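Local coordinates for eukaryotic translation initiation factor 2A (Schizosaccharomyces pombe, PDB 3WJ9), which probably directs the binding of methionyl initiator tRNA to 40S ribosomal subunits in a codon-dependent manner, this chain being its beta-propeller part, at residues 5-10 with 16-21; 28-33 with 58-63; 146-151 with 157-162; 285-288 with 292-295; 303-308 with 343-348. All coordinates share one frame; numbering follows the deposited sequence.

Contact 1: residues 5-10 with 16-21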
# COMPACT_ATOMS: atom_id res chain seq x y z
N SER A 5 -3.76 21.08 -4.44
CA SER A 5 -2.90 19.91 -4.62
C SER A 5 -2.10 19.64 -3.35
O SER A 5 -0.90 19.87 -3.30
CB SER A 5 -1.95 20.11 -5.81
OG SER A 5 -2.65 20.58 -6.95
N GLN A 6 -2.78 19.14 -2.31
CA GLN A 6 -2.16 19.00 -1.00
C GLN A 6 -1.32 17.73 -0.86
O GLN A 6 -1.69 16.67 -1.36
CB GLN A 6 -3.22 19.03 0.11
CG GLN A 6 -2.63 19.00 1.53
CD GLN A 6 -3.68 18.90 2.63
OE1 GLN A 6 -3.47 18.25 3.65
NE2 GLN A 6 -4.82 19.55 2.42
N PHE A 7 -0.19 17.87 -0.18
CA PHE A 7 0.62 16.73 0.23
C PHE A 7 1.07 16.93 1.67
O PHE A 7 0.96 18.03 2.21
CB PHE A 7 1.83 16.56 -0.69
CG PHE A 7 2.79 17.72 -0.66
CD1 PHE A 7 2.65 18.77 -1.55
CD2 PHE A 7 3.85 17.74 0.24
CE1 PHE A 7 3.53 19.84 -1.53
CE2 PHE A 7 4.73 18.80 0.26
CZ PHE A 7 4.57 19.85 -0.62
N ALA A 8 1.56 15.87 2.30
CA ALA A 8 2.06 15.96 3.67
C ALA A 8 3.56 15.75 3.69
O ALA A 8 4.12 15.15 2.78
CB ALA A 8 1.37 14.95 4.56
N TYR A 9 4.21 16.24 4.74
CA TYR A 9 5.64 16.01 4.91
C TYR A 9 5.98 15.83 6.38
O TYR A 9 5.32 16.40 7.25
CB TYR A 9 6.46 17.17 4.33
CG TYR A 9 6.41 18.44 5.15
CD1 TYR A 9 5.41 19.38 4.96
CD2 TYR A 9 7.38 18.70 6.12
CE1 TYR A 9 5.36 20.54 5.71
CE2 TYR A 9 7.34 19.86 6.87
CZ TYR A 9 6.33 20.77 6.67
OH TYR A 9 6.29 21.93 7.42
N ARG A 10 7.00 15.03 6.65
CA ARG A 10 7.50 14.87 8.01
C ARG A 10 9.01 14.73 7.99
O ARG A 10 9.54 13.71 7.56
CB ARG A 10 6.86 13.66 8.70
CG ARG A 10 7.31 13.49 10.14
CD ARG A 10 6.68 12.25 10.76
NE ARG A 10 7.11 11.02 10.10
CZ ARG A 10 8.19 10.33 10.44
NH1 ARG A 10 8.95 10.73 11.45
NH2 ARG A 10 8.50 9.22 9.78
N GLY A 16 4.11 18.83 8.59
CA GLY A 16 3.00 19.66 8.16
C GLY A 16 2.31 19.22 6.89
O GLY A 16 2.78 18.32 6.18
N LEU A 17 1.19 19.85 6.61
CA LEU A 17 0.47 19.65 5.37
C LEU A 17 0.72 20.87 4.49
O LEU A 17 0.87 21.98 4.99
CB LEU A 17 -1.02 19.42 5.63
CG LEU A 17 -1.32 18.47 6.80
CD1 LEU A 17 -2.82 18.25 6.99
CD2 LEU A 17 -0.60 17.14 6.62
N VAL A 18 0.79 20.66 3.18
CA VAL A 18 1.14 21.75 2.26
C VAL A 18 0.18 21.81 1.08
O VAL A 18 0.12 20.88 0.28
CB VAL A 18 2.58 21.60 1.73
CG1 VAL A 18 2.91 22.69 0.74
CG2 VAL A 18 3.59 21.61 2.87
N ASN A 19 -0.55 22.91 0.97
CA ASN A 19 -1.43 23.12 -0.17
C ASN A 19 -0.67 23.76 -1.33
O ASN A 19 -0.43 24.97 -1.34
CB ASN A 19 -2.64 23.99 0.22
CG ASN A 19 -3.58 23.27 1.17
OD1 ASN A 19 -3.73 22.05 1.10
ND2 ASN A 19 -4.23 24.02 2.04
N ALA A 20 -0.27 22.94 -2.29
CA ALA A 20 0.59 23.38 -3.39
C ALA A 20 -0.10 24.41 -4.29
O ALA A 20 0.57 25.20 -4.95
CB ALA A 20 1.04 22.18 -4.22
N SER A 21 -1.42 24.39 -4.31
CA SER A 21 -2.19 25.37 -5.07
C SER A 21 -2.21 26.71 -4.34
O SER A 21 -2.55 27.74 -4.92
CB SER A 21 -3.62 24.88 -5.30
OG SER A 21 -4.43 25.12 -4.16
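Phe7 and Tyr9 both hold CG between the backbone N and the carbonyl carbon (chi1 63° and 73°), which swings their rings from strand 6-10 over toward Val18 and Gly16 of strand 16-19. The Phe7 ring lies beside Val18, pointing the same way, and takes Val18 CB over one face, 3.8 Å from the ring centroid and offset toward the rim, a CH-pi contact; Ala20 CB lies at the edge of the ring. Tyr9 instead crosses Val18 at about a right angle, its CE1 3.5 Å from Val18 CG2. Further out, its ring rests over the bare backbone of Gly16, with CZ 3.5 Å from Gly16 N.

The two strands form an antiparallel beta hairpin in which Phe7-Val18 and Tyr9-Gly16 are the hydrogen-bonded pairs; Val18 N reaches Phe7 O at 2.8 Å. On its other edge strand 6-11 pairs with strand 401-406, so the N-terminal strands and the last strand of this construct share one sheet, as in the usual closure of a beta-propeller.

The opposite face carries Gln6, Ala8, Leu17 and Asn19. Ala8 CB packs on Leu17 CD2 at 3.6 Å, and the extended Gln6 crosses Leu17, its OE1 3.4 Å from Leu17 CB. Gln6 NE2 gives Asn19 OD1 a weak hydrogen bond of 3.0 Å, the amide planes 62° apart; its stronger partner is Thr62 O, and OE1 is bonded to Tyr42 OH.

Contact 2: residues 28-33 with 58-63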
# COMPACT_ATOMS: atom_id res chain seq x y z
N PRO A 28 -4.92 26.54 7.86
CA PRO A 28 -4.80 27.48 8.99
C PRO A 28 -4.89 26.86 10.39
O PRO A 28 -4.18 27.31 11.29
CB PRO A 28 -5.98 28.44 8.77
CG PRO A 28 -6.91 27.71 7.85
CD PRO A 28 -6.02 26.92 6.96
N LYS A 29 -5.74 25.86 10.57
CA LYS A 29 -5.98 25.31 11.90
C LYS A 29 -5.03 24.17 12.26
O LYS A 29 -5.32 23.38 13.16
CB LYS A 29 -7.43 24.81 12.01
CG LYS A 29 -8.48 25.85 11.69
CD LYS A 29 -8.49 26.96 12.72
CE LYS A 29 -9.58 27.97 12.43
NZ LYS A 29 -9.62 29.06 13.43
N PHE A 30 -3.89 24.09 11.59
CA PHE A 30 -2.98 22.97 11.81
C PHE A 30 -1.74 23.31 12.64
O PHE A 30 -1.06 24.30 12.38
CB PHE A 30 -2.52 22.37 10.48
CG PHE A 30 -1.56 21.22 10.63
CD1 PHE A 30 -2.01 19.96 10.97
CD2 PHE A 30 -0.20 21.42 10.46
CE1 PHE A 30 -1.12 18.91 11.12
CE2 PHE A 30 0.69 20.37 10.61
CZ PHE A 30 0.23 19.11 10.94
N GLU A 31 -1.47 22.46 13.63
CA GLU A 31 -0.23 22.49 14.38
C GLU A 31 -0.00 21.13 15.04
O GLU A 31 -0.96 20.45 15.42
CB GLU A 31 -0.24 23.61 15.43
CG GLU A 31 0.98 23.61 16.34
CD GLU A 31 1.00 24.79 17.29
OE1 GLU A 31 0.78 24.57 18.50
OE2 GLU A 31 1.24 25.92 16.83
N ALA A 32 1.26 20.72 15.16
CA ALA A 32 1.60 19.40 15.69
C ALA A 32 1.62 19.35 17.22
O ALA A 32 1.35 20.34 17.88
CB ALA A 32 2.95 18.96 15.14
N ILE A 33 1.94 18.17 17.76
CA ILE A 33 2.02 17.97 19.21
C ILE A 33 3.38 18.44 19.74
O ILE A 33 4.33 18.58 18.97
CB ILE A 33 1.81 16.48 19.60
CG1 ILE A 33 0.62 15.87 18.86
CG2 ILE A 33 1.58 16.31 21.09
CD1 ILE A 33 0.43 14.40 19.16
N VAL A 58 -2.66 12.19 16.86
CA VAL A 58 -3.61 13.25 16.52
C VAL A 58 -4.20 13.10 15.12
O VAL A 58 -3.48 12.87 14.15
CB VAL A 58 -2.95 14.64 16.65
CG1 VAL A 58 -3.74 15.69 15.87
CG2 VAL A 58 -2.85 15.03 18.10
N ILE A 59 -5.52 13.21 15.04
CA ILE A 59 -6.23 13.14 13.76
C ILE A 59 -6.76 14.52 13.37
O ILE A 59 -7.54 15.13 14.11
CB ILE A 59 -7.39 12.14 13.82
CG1 ILE A 59 -6.88 10.78 14.31
CG2 ILE A 59 -8.06 12.02 12.46
CD1 ILE A 59 -7.95 9.71 14.34
N ASN A 60 -6.34 15.01 12.21
CA ASN A 60 -6.73 16.34 11.75
C ASN A 60 -7.68 16.31 10.55
O ASN A 60 -7.86 15.26 9.92
CB ASN A 60 -5.49 17.16 11.40
CG ASN A 60 -4.55 17.33 12.57
OD1 ASN A 60 -3.66 16.50 12.79
ND2 ASN A 60 -4.72 18.41 13.32
N ASP A 61 -8.28 17.45 10.25
CA ASP A 61 -9.09 17.62 9.04
C ASP A 61 -8.23 18.24 7.94
O ASP A 61 -7.72 19.34 8.09
CB ASP A 61 -10.31 18.50 9.33
CG ASP A 61 -11.12 18.81 8.08
OD1 ASP A 61 -11.15 17.96 7.17
OD2 ASP A 61 -11.71 19.91 8.02
N THR A 62 -8.08 17.52 6.84
CA THR A 62 -7.17 17.93 5.77
C THR A 62 -7.58 19.22 5.06
O THR A 62 -6.82 19.75 4.25
CB THR A 62 -7.02 16.82 4.72
OG1 THR A 62 -8.27 16.64 4.03
CG2 THR A 62 -6.60 15.52 5.37
N GLU A 63 -8.77 19.71 5.36
CA GLU A 63 -9.25 20.95 4.76
C GLU A 63 -8.84 22.16 5.59
O GLU A 63 -8.26 23.11 5.07
CB GLU A 63 -10.77 20.92 4.59
CG GLU A 63 -11.23 21.26 3.19
CD GLU A 63 -10.69 20.30 2.15
OE1 GLU A 63 -11.22 19.17 2.05
OE2 GLU A 63 -9.73 20.67 1.45
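Phe30 and Ile33 sit on a loop that runs beside strand 58-61 without pairing with it: Phe30 CA stays 7.6 Å from Asn60 CA, Ile33 CA lies 7.8 Å from Val58 CA, and no hydrogen bond spans the two segments. The gap is bridged by side chains alone. Phe30 has CG anti to its own nitrogen (chi1 179°), an arrangement that carries the ring toward the strand, where it meets the Asn60 amide with its edge. Ring and amide planes stand 67° apart, and two neighbouring ring carbons share the amide between them, CE1 at 3.9 Å from Asn60 OD1 and CD1 at 3.9 Å from Asn60 ND2. At the other end Ile33 and Val58 pass alongside each other, pointing opposite ways, and Ile33 CD1 comes to 3.5 Å from Val58 CG2 and Ile33 CG1 to 3.7 Å from the same methyl.

Val58 and Asn60 are turned to the loop, whereas Ile59 between them takes no part and touches Thr69 and Thr111. Strand 57-61 belongs to a four-stranded blade, and the loop is the connection that leads into that blade from the N-terminal hairpin. Tyr51 of the adjoining strand touches Ile33, Val58 and Asn60 alike, and a backbone bond between Lys29 and Ser64 fastens the loop at its start.

Asn60 ND2 also makes a weak hydrogen bond to Gly65 O, and the amide that Phe30 meets is thus at least partly held by its own blade. The contact rests on dispersion, perhaps with a slight attraction between the ring's C-H edge and the amide oxygen.

Contact 3: residues 146-151 with 157-162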
# COMPACT_ATOMS: atom_id res chain seq x y z
N GLU A 146 -6.09 -20.73 10.69
CA GLU A 146 -7.45 -20.20 10.68
C GLU A 146 -7.44 -18.72 10.28
O GLU A 146 -6.43 -18.02 10.44
CB GLU A 146 -8.12 -20.59 12.00
CG GLU A 146 -9.56 -20.20 12.12
CD GLU A 146 -10.16 -20.66 13.42
OE1 GLU A 146 -9.44 -21.25 14.25
OE2 GLU A 146 -11.37 -20.44 13.60
N VAL A 147 -8.56 -18.23 9.75
CA VAL A 147 -8.70 -16.84 9.35
C VAL A 147 -10.04 -16.38 9.93
O VAL A 147 -11.07 -17.01 9.70
CB VAL A 147 -8.65 -16.54 7.84
CG1 VAL A 147 -9.30 -15.20 7.52
CG2 VAL A 147 -7.22 -16.59 7.34
N HIS A 148 -10.02 -15.28 10.68
CA HIS A 148 -11.23 -14.75 11.31
C HIS A 148 -11.83 -13.57 10.55
O HIS A 148 -11.10 -12.75 9.99
CB HIS A 148 -10.94 -14.33 12.75
CG HIS A 148 -10.53 -15.47 13.64
ND1 HIS A 148 -10.59 -16.78 13.24
CD2 HIS A 148 -10.07 -15.48 14.91
CE1 HIS A 148 -10.17 -17.56 14.23
NE2 HIS A 148 -9.86 -16.79 15.25
N PHE A 149 -13.15 -13.50 10.54
CA PHE A 149 -13.87 -12.38 9.93
C PHE A 149 -14.70 -11.66 10.98
O PHE A 149 -15.21 -12.29 11.91
CB PHE A 149 -14.76 -12.86 8.78
CG PHE A 149 -14.01 -13.42 7.62
CD1 PHE A 149 -13.55 -14.73 7.63
CD2 PHE A 149 -13.76 -12.65 6.50
CE1 PHE A 149 -12.85 -15.25 6.56
CE2 PHE A 149 -13.06 -13.16 5.42
CZ PHE A 149 -12.61 -14.46 5.45
N TYR A 150 -14.84 -10.35 10.84
CA TYR A 150 -15.57 -9.55 11.82
C TYR A 150 -16.57 -8.62 11.15
O TYR A 150 -16.49 -8.35 9.96
CB TYR A 150 -14.59 -8.72 12.66
CG TYR A 150 -13.66 -9.52 13.55
CD1 TYR A 150 -12.56 -10.18 13.02
CD2 TYR A 150 -13.88 -9.59 14.92
CE1 TYR A 150 -11.71 -10.91 13.83
CE2 TYR A 150 -13.03 -10.31 15.74
CZ TYR A 150 -11.95 -10.97 15.19
OH TYR A 150 -11.10 -11.69 16.00
N GLU A 151 -17.52 -8.13 11.94
CA GLU A 151 -18.34 -6.99 11.54
C GLU A 151 -17.71 -5.73 12.12
O GLU A 151 -17.56 -5.62 13.33
CB GLU A 151 -19.79 -7.13 12.02
CG GLU A 151 -20.68 -7.98 11.13
CD GLU A 151 -22.13 -7.91 11.55
OE1 GLU A 151 -23.01 -8.20 10.72
OE2 GLU A 151 -22.40 -7.54 12.72
N LYS A 157 -17.95 -8.15 19.79
CA LYS A 157 -18.65 -9.38 20.16
C LYS A 157 -17.91 -10.63 19.68
O LYS A 157 -18.14 -11.72 20.19
CB LYS A 157 -20.07 -9.38 19.61
CG LYS A 157 -20.17 -9.44 18.10
CD LYS A 157 -21.62 -9.43 17.65
CE LYS A 157 -21.74 -9.46 16.13
NZ LYS A 157 -23.16 -9.37 15.69
N GLY A 158 -17.02 -10.46 18.71
CA GLY A 158 -16.21 -11.56 18.23
C GLY A 158 -16.40 -11.89 16.76
O GLY A 158 -17.19 -11.24 16.07
N PRO A 159 -15.67 -12.91 16.27
CA PRO A 159 -15.69 -13.38 14.88
C PRO A 159 -17.08 -13.83 14.42
O PRO A 159 -17.61 -14.81 14.95
CB PRO A 159 -14.71 -14.56 14.89
CG PRO A 159 -13.80 -14.26 16.02
CD PRO A 159 -14.66 -13.62 17.07
N ILE A 160 -17.64 -13.13 13.45
CA ILE A 160 -18.94 -13.50 12.89
C ILE A 160 -18.78 -14.68 11.95
O ILE A 160 -19.75 -15.37 11.62
CB ILE A 160 -19.59 -12.31 12.15
CG1 ILE A 160 -21.09 -12.57 11.94
CG2 ILE A 160 -18.88 -12.04 10.83
CD1 ILE A 160 -21.80 -11.47 11.18
N ALA A 161 -17.55 -14.93 11.53
CA ALA A 161 -17.26 -16.00 10.59
C ALA A 161 -15.80 -16.43 10.68
O ALA A 161 -14.92 -15.64 11.03
CB ALA A 161 -17.59 -15.57 9.18
N LYS A 162 -15.55 -17.70 10.36
CA LYS A 162 -14.21 -18.27 10.37
C LYS A 162 -13.98 -19.07 9.09
O LYS A 162 -14.93 -19.44 8.41
CB LYS A 162 -14.01 -19.16 11.60
CG LYS A 162 -14.47 -18.55 12.91
CD LYS A 162 -14.34 -19.52 14.06
CE LYS A 162 -15.05 -19.01 15.31
NZ LYS A 162 -16.52 -19.03 15.14
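Tyr150 and Pro159 lie side by side and point the same way, with Pro159 CA over one face of the ring, 4.3 Å from its centroid, in a CH-pi contact. The proline CG reaches farther out along the tyrosine, 3.9 Å from Tyr150 CZ. With its CG beside the backbone N (chi1 -65°), Tyr150 turns its ring to the segment 157-162, where it also meets the peptide of Gly158. An alanine in place of Tyr150 would remove that ring, and Pro159 would probably lose its flat support and be freer to shift.

Next to this pair, Glu151 and Lys157 form a salt bridge, OE2 to NZ 3.6 Å, at the turn end of the hairpin. Ile160 crosses the glutamate stem obliquely, its CD1 3.7 Å from Glu151 CG. Toward the other end the carboxylate of Glu146 rests against the aliphatic part of Lys162; the charged atoms Glu146 OE2 and Lys162 NZ remain 5.6 Å apart.

The backbone sets these positions. Phe149 N bonds to Ala161 O at 2.8 Å, and that oxygen lies in the plane of the Phe149 ring, at its edge. Phe149 O accepts only a weak bond from Ile160 N, 3.0 Å long and bent to 127°. Farther out, Met155 and Arg141 touch Tyr150, while Ile200 packs on Phe149.

Because Ile160 and Ala161 both face Phe149, the geometry is that of a classic beta bulge, here in the antiparallel hairpin that forms the outermost strand pair of a four-stranded propeller blade.

Contact 4: residues 285-288 with 292-295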
# COMPACT_ATOMS: atom_id res chain seq x y z
N ILE A 285 4.88 -5.45 -15.94
CA ILE A 285 5.91 -6.20 -15.22
C ILE A 285 7.31 -5.69 -15.55
O ILE A 285 7.66 -5.54 -16.71
CB ILE A 285 5.85 -7.71 -15.54
CG1 ILE A 285 4.45 -8.27 -15.28
CG2 ILE A 285 6.89 -8.47 -14.74
CD1 ILE A 285 4.30 -9.73 -15.63
N VAL A 286 8.10 -5.43 -14.51
CA VAL A 286 9.52 -5.14 -14.68
C VAL A 286 10.33 -6.36 -14.23
O VAL A 286 10.34 -6.70 -13.05
CB VAL A 286 9.95 -3.90 -13.89
CG1 VAL A 286 11.44 -3.64 -14.08
CG2 VAL A 286 9.15 -2.69 -14.32
N TYR A 287 11.00 -7.00 -15.17
CA TYR A 287 11.54 -8.34 -14.95
C TYR A 287 12.93 -8.57 -15.55
O TYR A 287 13.35 -7.86 -16.45
CB TYR A 287 10.57 -9.38 -15.52
CG TYR A 287 10.34 -9.21 -17.00
CD1 TYR A 287 9.41 -8.29 -17.48
CD2 TYR A 287 11.04 -9.97 -17.92
CE1 TYR A 287 9.19 -8.13 -18.83
CE2 TYR A 287 10.83 -9.82 -19.28
CZ TYR A 287 9.90 -8.90 -19.73
OH TYR A 287 9.68 -8.74 -21.07
N GLY A 288 13.62 -9.58 -15.03
CA GLY A 288 14.89 -10.02 -15.59
C GLY A 288 16.09 -9.25 -15.09
O GLY A 288 15.95 -8.18 -14.49
N ALA A 292 16.51 -4.04 -17.23
CA ALA A 292 15.25 -4.75 -17.15
C ALA A 292 14.29 -4.34 -18.26
O ALA A 292 14.08 -3.15 -18.50
CB ALA A 292 14.60 -4.54 -15.79
N LYS A 293 13.73 -5.33 -18.93
CA LYS A 293 12.70 -5.08 -19.93
C LYS A 293 11.37 -4.90 -19.21
O LYS A 293 11.24 -5.25 -18.04
CB LYS A 293 12.64 -6.22 -20.95
CG LYS A 293 11.81 -5.89 -22.18
CD LYS A 293 11.52 -7.10 -23.04
CE LYS A 293 12.75 -7.55 -23.82
NZ LYS A 293 12.37 -8.61 -24.79
N THR A 294 10.37 -4.35 -19.90
CA THR A 294 9.06 -4.13 -19.31
C THR A 294 7.95 -4.49 -20.30
O THR A 294 8.04 -4.17 -21.48
CB THR A 294 8.89 -2.66 -18.86
OG1 THR A 294 9.94 -2.32 -17.95
CG2 THR A 294 7.54 -2.45 -18.19
N ALA A 295 6.91 -5.17 -19.81
CA ALA A 295 5.79 -5.57 -20.65
C ALA A 295 4.44 -5.17 -20.06
O ALA A 295 4.19 -5.39 -18.88
CB ALA A 295 5.83 -7.07 -20.89
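Tyr287 and Lys293 run side by side in the same direction, the phenol laid along the aliphatic stem of the lysine. Tyr287 owes this to CG lying between N and the carbonyl carbon (chi1 60°), which leans the ring over the neighbouring strand. Its OH lies against Lys293 CD and CG, 3.7 Å from CG, and the lysine then bends at chi3 (-73°) and carries its amine away. Lys293 O lies over one face of the ring, 3.6 Å from Tyr287 CE1, whereas Ala295 N is at the ring's edge, in its plane. A serine in place of Tyr287 would probably leave the Lys293 stem without its flat neighbour and open a gap beside Ala295.

On the opposite face of the sheet, Val286 divides its methyls: CG1 meets Ala292 CB at 3.7 Å, and Val286 CG2 meets Thr294 OG1, also at 3.7 Å, the two side chains crossing at a slant. Leu315 of the next blade packs on both Val286 and Thr294.

These are the middle two strands of a four-stranded antiparallel blade within WD repeat 2. Ile285 and Ala295 exchange two backbone bonds, Ile285 N to Ala295 O at 3.0 Å and Ala295 N to Ile285 O at 3.2 Å; toward the turn, Tyr287 N holds Lys293 O only weakly, at 3.4 Å. The backbone bonds hold the strands in register, while the Tyr287 ring lies over Lys293 O, the acceptor of the weaker bond, and the lysine methylenes pack beside the phenol.

Contact 5: residues 303-308 with 343-348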
# COMPACT_ATOMS: atom_id res chain seq x y z
N VAL A 303 0.33 -9.39 -24.17
CA VAL A 303 1.12 -8.17 -24.22
C VAL A 303 0.46 -7.06 -25.04
O VAL A 303 -0.15 -7.31 -26.07
CB VAL A 303 2.53 -8.43 -24.78
CG1 VAL A 303 3.16 -9.63 -24.08
CG2 VAL A 303 2.47 -8.65 -26.28
N VAL A 304 0.60 -5.83 -24.56
CA VAL A 304 0.10 -4.64 -25.24
C VAL A 304 1.29 -3.79 -25.66
O VAL A 304 1.30 -3.17 -26.72
CB VAL A 304 -0.86 -3.83 -24.34
CG1 VAL A 304 -1.14 -2.46 -24.95
CG2 VAL A 304 -2.15 -4.59 -24.11
N SER A 305 2.32 -3.81 -24.81
CA SER A 305 3.51 -2.99 -25.00
C SER A 305 4.76 -3.69 -24.48
O SER A 305 4.71 -4.38 -23.46
CB SER A 305 3.34 -1.65 -24.29
OG SER A 305 4.56 -0.94 -24.23
N ILE A 306 5.87 -3.53 -25.19
CA ILE A 306 7.14 -4.08 -24.74
C ILE A 306 8.18 -2.96 -24.65
O ILE A 306 8.77 -2.57 -25.66
CB ILE A 306 7.65 -5.19 -25.68
CG1 ILE A 306 6.61 -6.31 -25.81
CG2 ILE A 306 8.97 -5.75 -25.19
CD1 ILE A 306 6.34 -7.04 -24.51
N ILE A 307 8.39 -2.44 -23.45
CA ILE A 307 9.39 -1.40 -23.23
C ILE A 307 10.78 -2.03 -23.16
O ILE A 307 11.05 -2.85 -22.29
CB ILE A 307 9.12 -0.60 -21.93
CG1 ILE A 307 7.80 0.16 -22.04
CG2 ILE A 307 10.26 0.36 -21.66
CD1 ILE A 307 7.42 0.93 -20.79
N PRO A 308 11.68 -1.59 -24.04
CA PRO A 308 13.01 -2.20 -24.21
C PRO A 308 13.92 -2.08 -22.99
O PRO A 308 13.83 -1.12 -22.23
CB PRO A 308 13.60 -1.41 -25.38
CG PRO A 308 12.42 -0.92 -26.14
CD PRO A 308 11.36 -0.64 -25.12
N ASN A 343 -1.37 7.03 -26.43
CA ASN A 343 -0.67 7.62 -27.57
C ASN A 343 0.25 6.64 -28.33
O ASN A 343 1.14 7.07 -29.05
CB ASN A 343 0.15 8.83 -27.11
CG ASN A 343 0.39 9.83 -28.22
OD1 ASN A 343 0.15 9.54 -29.40
ND2 ASN A 343 0.89 11.01 -27.86
N ASN A 344 0.01 5.33 -28.18
CA ASN A 344 0.90 4.27 -28.68
C ASN A 344 2.19 4.28 -27.89
O ASN A 344 3.25 4.52 -28.49
CB ASN A 344 1.24 4.42 -30.17
CG ASN A 344 0.04 4.68 -31.02
OD1 ASN A 344 -0.01 5.71 -31.69
ND2 ASN A 344 -0.92 3.76 -31.02
N MSE A 345 2.09 4.22 -26.57
CA MSE A 345 3.25 4.00 -25.74
C MSE A 345 4.34 4.98 -26.08
O MSE A 345 5.53 4.59 -26.03
CB MSE A 345 3.73 2.56 -25.87
CG MSE A 345 4.15 1.99 -24.52
SE MSE A 345 2.75 2.26 -23.16
CE MSE A 345 3.63 1.30 -21.68
N LYS A 346 4.00 6.22 -26.40
CA LYS A 346 5.01 7.26 -26.59
C LYS A 346 5.58 7.66 -25.25
O LYS A 346 4.88 7.63 -24.24
CB LYS A 346 4.46 8.52 -27.27
CG LYS A 346 3.72 8.36 -28.58
CD LYS A 346 4.36 7.39 -29.56
CE LYS A 346 3.61 7.46 -30.89
NZ LYS A 346 4.02 6.39 -31.84
N LYS A 347 6.85 8.04 -25.25
CA LYS A 347 7.42 8.71 -24.10
C LYS A 347 7.30 10.21 -24.30
O LYS A 347 7.62 10.73 -25.37
CB LYS A 347 8.88 8.30 -23.89
CG LYS A 347 9.34 8.46 -22.45
CD LYS A 347 10.65 7.72 -22.20
CE LYS A 347 11.73 8.17 -23.17
NZ LYS A 347 12.02 9.62 -23.02
N ILE A 348 6.82 10.90 -23.28
CA ILE A 348 6.61 12.34 -23.35
C ILE A 348 7.57 13.06 -22.42
O ILE A 348 7.75 14.28 -22.52
CB ILE A 348 5.17 12.73 -22.96
CG1 ILE A 348 4.94 12.48 -21.47
CG2 ILE A 348 4.17 11.95 -23.80
CD1 ILE A 348 3.60 12.98 -20.96
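Ser305 and Met345, the latter present as selenomethionine, meet through side chains that each point toward the other segment across the junction of two sheets. Ser305 puts OG anti to its backbone N (chi1 168°). The bend of Met345 at chi2 (51°) turns SE and CE back alongside the serine hydroxyl. As a result the hydroxyl has several atoms of one side chain beside it: Ser305 OG lies 3.5 Å from Met345 CE and 3.8 Å from Met345 SE, with Met345 CG also alongside. None of these is a hydrogen bond.

The terminal methyl then goes on to Ile307. That isoleucine has CD1 anti to CA (chi2 178°) and crosses the methionine at about a right angle, and the touch is made by its far end, Ile307 CD1 standing 3.9 Å from Met345 CE. The backbones keep well apart, Ser305 CA being 7.0 Å from Met345 CA.

Here two adjacent blades of the propeller come together. Ser305 and Ile307 lie on the outermost strand of one four-stranded sheet, in WD repeat 2, while Met345 sits in the turn before the outermost strand of the next, in WD repeat 3. A classic beta bulge, in which Val304 and Ser305 both face Ile296, accompanies the corner that the chain turns at Val304. Ile296 itself packs on Met345 from the first blade and Ile324 does so from the second; Phe339 and Leu326 also touch Ile307.

In the fold
From the N terminus the contacts follow in series; none nests in or crosses another. Contact 1 closes the first hairpin, on the sheet that strand 401-406 completes. Contact 2 closes a longer loop, bringing the connection out of that hairpin against the next blade; it touches contact 1 through Gln6 with Thr62 and Gly16 with Phe30. Contact 3 is a separate hairpin, its centre about 38 Å from that of contact 1. Contact 4 closes a short hairpin across the ring from contacts 2 and 3. Contact 5 spans 34 residues to join two blades; its strand 303-310 pairs with strand 292-297 of contact 4, Thr294 O meeting Ile307 N.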